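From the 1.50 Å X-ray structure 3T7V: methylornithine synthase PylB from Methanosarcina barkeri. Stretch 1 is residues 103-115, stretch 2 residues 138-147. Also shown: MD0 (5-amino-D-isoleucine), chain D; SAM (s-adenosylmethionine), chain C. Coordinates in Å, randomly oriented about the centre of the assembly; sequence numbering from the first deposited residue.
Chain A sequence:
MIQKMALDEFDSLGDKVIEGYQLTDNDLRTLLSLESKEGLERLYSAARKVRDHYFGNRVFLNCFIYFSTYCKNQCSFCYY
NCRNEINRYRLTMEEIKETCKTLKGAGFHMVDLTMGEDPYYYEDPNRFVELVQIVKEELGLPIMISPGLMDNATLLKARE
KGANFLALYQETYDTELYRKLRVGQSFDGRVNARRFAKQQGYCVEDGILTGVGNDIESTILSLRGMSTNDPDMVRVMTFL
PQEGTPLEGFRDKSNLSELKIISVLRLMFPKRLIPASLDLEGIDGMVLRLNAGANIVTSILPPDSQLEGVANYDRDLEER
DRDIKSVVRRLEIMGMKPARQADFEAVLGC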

# COMPACT_ATOMS: atom_id res chain seq x y z
N LEU A 103 -3.32 -19.10 -6.99
CA LEU A 103 -3.04 -18.50 -5.69
C LEU A 103 -3.36 -19.47 -4.56
O LEU A 103 -2.86 -19.32 -3.40
CB LEU A 103 -3.91 -17.22 -5.49
CG LEU A 103 -3.50 -16.18 -6.51
CD1 LEU A 103 -4.34 -14.97 -6.28
CD2 LEU A 103 -2.02 -15.86 -6.48
N LYS A 104 -4.22 -20.47 -4.86
CA LYS A 104 -4.74 -21.34 -3.75
C LYS A 104 -3.58 -22.13 -3.18
O LYS A 104 -2.89 -22.85 -3.91
CB LYS A 104 -5.79 -22.28 -4.34
CG LYS A 104 -7.04 -21.51 -4.72
CD LYS A 104 -8.07 -22.48 -5.37
CE LYS A 104 -9.17 -21.65 -6.00
NZ LYS A 104 -10.23 -22.53 -6.54
N GLY A 105 -3.48 -22.01 -1.86
CA GLY A 105 -2.41 -22.71 -1.12
C GLY A 105 -0.99 -22.22 -1.38
O GLY A 105 -0.06 -22.89 -0.98
N ALA A 106 -0.83 -21.02 -1.95
CA ALA A 106 0.48 -20.50 -2.24
C ALA A 106 1.13 -19.89 -1.03
O ALA A 106 2.36 -19.76 -1.04
CB ALA A 106 0.46 -19.47 -3.39
N GLY A 107 0.37 -19.54 0.01
CA GLY A 107 1.00 -19.01 1.21
C GLY A 107 0.67 -17.56 1.44
O GLY A 107 1.22 -16.93 2.40
N PHE A 108 -0.22 -16.96 0.62
CA PHE A 108 -0.64 -15.57 0.89
C PHE A 108 -1.58 -15.44 2.10
O PHE A 108 -2.39 -16.30 2.42
CB PHE A 108 -1.38 -14.97 -0.33
CG PHE A 108 -0.48 -14.81 -1.51
CD1 PHE A 108 0.42 -13.73 -1.51
CD2 PHE A 108 -0.56 -15.69 -2.62
CE1 PHE A 108 1.23 -13.51 -2.61
CE2 PHE A 108 0.28 -15.48 -3.71
CZ PHE A 108 1.16 -14.39 -3.71
N HIS A 109 -1.40 -14.33 2.83
CA HIS A 109 -2.32 -13.95 3.91
C HIS A 109 -3.51 -13.14 3.48
O HIS A 109 -4.55 -13.19 4.14
CB HIS A 109 -1.58 -13.15 5.02
CG HIS A 109 -0.45 -13.91 5.61
ND1 HIS A 109 0.82 -13.78 5.12
CD2 HIS A 109 -0.40 -14.84 6.61
CE1 HIS A 109 1.63 -14.64 5.76
NE2 HIS A 109 0.89 -15.28 6.68
N MET A 110 -3.41 -12.50 2.31
CA MET A 110 -4.46 -11.60 1.86
C MET A 110 -4.25 -11.43 0.37
O MET A 110 -3.11 -11.62 -0.15
CB MET A 110 -4.32 -10.25 2.58
CG MET A 110 -5.48 -9.25 2.17
SD MET A 110 -5.76 -7.97 3.43
CE MET A 110 -4.17 -7.19 3.37
N VAL A 111 -5.32 -11.08 -0.35
CA VAL A 111 -5.22 -10.67 -1.77
C VAL A 111 -5.80 -9.27 -1.90
O VAL A 111 -6.82 -8.98 -1.28
CB VAL A 111 -5.94 -11.66 -2.69
CG1 VAL A 111 -5.31 -13.01 -2.65
CG2 VAL A 111 -7.43 -11.78 -2.39
N ASP A 112 -5.10 -8.42 -2.65
CA ASP A 112 -5.58 -7.02 -2.94
C ASP A 112 -6.16 -6.88 -4.32
O ASP A 112 -5.39 -7.07 -5.30
CB ASP A 112 -4.41 -6.06 -2.68
CG ASP A 112 -4.70 -4.63 -2.98
OD1 ASP A 112 -5.85 -4.23 -3.32
OD2 ASP A 112 -3.73 -3.80 -2.85
N LEU A 113 -7.47 -6.76 -4.41
CA LEU A 113 -8.16 -6.65 -5.74
C LEU A 113 -8.23 -5.14 -6.02
O LEU A 113 -8.91 -4.38 -5.30
CB LEU A 113 -9.61 -7.19 -5.62
CG LEU A 113 -9.70 -8.65 -5.23
CD1 LEU A 113 -11.17 -8.99 -5.04
CD2 LEU A 113 -8.99 -9.48 -6.27
N THR A 114 -7.47 -4.70 -7.02
CA THR A 114 -7.31 -3.30 -7.32
C THR A 114 -7.78 -2.99 -8.73
O THR A 114 -7.58 -3.78 -9.68
CB THR A 114 -5.80 -2.93 -7.20
OG1 THR A 114 -5.43 -3.01 -5.81
CG2 THR A 114 -5.50 -1.45 -7.64
N MET A 115 -8.38 -1.80 -8.90
CA MET A 115 -8.71 -1.31 -10.23
C MET A 115 -8.49 0.18 -10.25
O MET A 115 -8.51 0.88 -9.24
CB MET A 115 -10.16 -1.65 -10.69
CG MET A 115 -11.20 -1.16 -9.65
SD MET A 115 -12.84 -1.35 -10.42
CE MET A 115 -13.86 -0.93 -9.02
N GLU A 138 -13.78 -18.48 -4.28
CA GLU A 138 -12.63 -19.23 -4.82
C GLU A 138 -11.55 -19.38 -3.80
O GLU A 138 -10.99 -20.48 -3.61
CB GLU A 138 -12.03 -18.55 -6.05
CG GLU A 138 -12.92 -18.64 -7.29
CD GLU A 138 -13.18 -20.07 -7.77
OE1 GLU A 138 -14.30 -20.31 -8.23
OE2 GLU A 138 -12.29 -20.98 -7.65
N LEU A 139 -11.22 -18.28 -3.10
CA LEU A 139 -10.01 -18.31 -2.26
C LEU A 139 -10.22 -18.43 -0.77
O LEU A 139 -9.36 -18.92 -0.05
CB LEU A 139 -9.21 -16.97 -2.49
CG LEU A 139 -8.71 -16.76 -3.91
CD1 LEU A 139 -7.98 -15.39 -3.99
CD2 LEU A 139 -7.80 -17.91 -4.28
N GLY A 140 -11.33 -17.92 -0.28
CA GLY A 140 -11.56 -17.93 1.17
C GLY A 140 -10.67 -17.02 2.02
O GLY A 140 -10.82 -16.97 3.21
N LEU A 141 -9.76 -16.31 1.40
CA LEU A 141 -8.72 -15.53 2.10
C LEU A 141 -9.27 -14.18 2.38
O LEU A 141 -10.25 -13.68 1.76
CB LEU A 141 -7.51 -15.26 1.11
CG LEU A 141 -6.59 -16.49 0.88
CD1 LEU A 141 -5.62 -16.15 -0.22
CD2 LEU A 141 -5.86 -16.81 2.20
N PRO A 142 -8.70 -13.50 3.37
CA PRO A 142 -8.95 -12.05 3.50
C PRO A 142 -8.74 -11.29 2.23
O PRO A 142 -7.79 -11.61 1.46
CB PRO A 142 -7.92 -11.60 4.55
CG PRO A 142 -7.66 -12.91 5.33
CD PRO A 142 -7.66 -13.98 4.28
N ILE A 143 -9.65 -10.40 1.94
CA ILE A 143 -9.60 -9.61 0.70
C ILE A 143 -9.45 -8.15 1.03
O ILE A 143 -10.22 -7.57 1.84
CB ILE A 143 -10.91 -9.77 -0.13
CG1 ILE A 143 -10.98 -11.16 -0.69
CG2 ILE A 143 -10.96 -8.76 -1.32
CD1 ILE A 143 -12.28 -11.38 -1.47
N MET A 144 -8.45 -7.52 0.41
CA MET A 144 -8.32 -6.06 0.42
C MET A 144 -8.90 -5.60 -0.91
O MET A 144 -8.65 -6.23 -1.94
CB MET A 144 -6.83 -5.67 0.48
CG MET A 144 -6.60 -4.19 0.18
SD MET A 144 -4.80 -3.85 0.47
CE MET A 144 -4.90 -3.51 2.16
N ILE A 145 -9.72 -4.59 -0.89
CA ILE A 145 -10.20 -3.95 -2.14
C ILE A 145 -9.60 -2.58 -2.25
O ILE A 145 -9.54 -1.80 -1.25
CB ILE A 145 -11.75 -3.96 -2.23
CG1 ILE A 145 -12.39 -3.20 -1.06
CG2 ILE A 145 -12.28 -5.36 -2.47
CD1 ILE A 145 -13.91 -2.96 -1.27
N SER A 146 -9.21 -2.22 -3.49
CA SER A 146 -8.74 -0.87 -3.79
C SER A 146 -9.52 -0.44 -5.04
O SER A 146 -9.00 -0.53 -6.15
CB SER A 146 -7.22 -0.90 -4.09
OG SER A 146 -6.50 -1.51 -3.06
N PRO A 147 -10.77 -0.02 -4.88
CA PRO A 147 -11.65 0.21 -6.01
C PRO A 147 -11.77 1.67 -6.38
O PRO A 147 -12.61 2.00 -7.25
CB PRO A 147 -12.99 -0.28 -5.44
CG PRO A 147 -12.95 0.20 -4.01
CD PRO A 147 -11.49 0.05 -3.56
C MD0 D . 1.36 -2.14 -3.86
N MD0 D . 1.27 -2.20 -6.29
O MD0 D . 1.01 -2.70 -2.80
CA MD0 D . 0.48 -2.25 -5.06
CB MD0 D . -0.59 -1.11 -5.07
CD MD0 D . -2.89 -0.63 -3.99
NE MD0 D . -3.71 -0.93 -2.83
CG MD0 D . -1.54 -1.33 -3.86
CG2 MD0 D . 0.01 0.32 -5.02
OXT MD0 D . 2.40 -1.49 -3.97
N SAM C . -7.60 3.78 -8.47
CA SAM C . -7.68 3.54 -7.10
C SAM C . -7.15 4.63 -6.26
O SAM C . -6.61 5.63 -6.78
OXT SAM C . -7.40 4.56 -5.00
CB SAM C . -6.74 2.66 -6.67
CG SAM C . -5.35 2.66 -7.18
SD SAM C . -4.11 2.75 -5.82
CE SAM C . -3.29 1.19 -6.01
C5' SAM C . -2.90 3.85 -6.53
C4' SAM C . -2.17 4.48 -5.61
O4' SAM C . -0.91 3.84 -6.26
C3' SAM C . -2.24 5.81 -5.56
O3' SAM C . -2.96 5.79 -4.32
C2' SAM C . -0.75 5.94 -5.21
O2' SAM C . -0.48 6.02 -3.78
C1' SAM C . 0.07 4.81 -5.87
N9 SAM C . 0.67 5.30 -7.16
C8 SAM C . 0.07 5.61 -8.35
N7 SAM C . 0.99 6.06 -9.20
C5 SAM C . 2.20 6.02 -8.55
C6 SAM C . 3.49 6.43 -8.92
N6 SAM C . 3.76 6.96 -10.12
N1 SAM C . 4.50 6.23 -8.06
C2 SAM C . 4.28 5.71 -6.82
N3 SAM C . 3.03 5.41 -6.38
C4 SAM C . 2.01 5.55 -7.28

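Residues 110-115 and 143-146 run as neighbouring parallel strands, their axes 4.6 Å apart at closest approach, and Met 144, Leu 139 and Val 111 cover much of the contact, which buries 938 Å² in total. Met 144 is fixed first through its backbone: its N donates to Val 111 O (2.8 Å) and its O accepts from Leu 113 N (2.8 Å). The same pattern continues where Ser 146 N meets Leu 113 O (2.8 Å), so the strands are stitched in register. The extended Met 144 side chain, chi1 and chi2 both t, shares a face with Asp 112; its CB packs on Met 110 SD (3.9 Å), while its own SD lies 3.5 Å from Asp 112 OD2.

On the opposite face the branched Val 111 fills the space between strand and helix end, its CG1 3.8 Å from Leu 139 CD1 and its CG2 4.0 Å from Ile 143 CG1. Met 144 and Val 111 are buried, where apolar side chains suit close packing. Leu 139 also reaches the aliphatic part of Lys 104, CD2 to CG 3.7 Å, and beyond that contact the charged Lys 104 NZ forms a salt bridge with Glu 138 OE2 (2.8 Å) at the exposed margin.

Asp 112 and Ser 146, on the Met 144 face, bind both each other and the ligand. Ser 146 OG donates to Asp 112 OD1 (2.8 Å), and the amine NE of 5-amino-D-isoleucine donates to Asp 112 OD2 and Ser 146 OG, both at 2.9 Å.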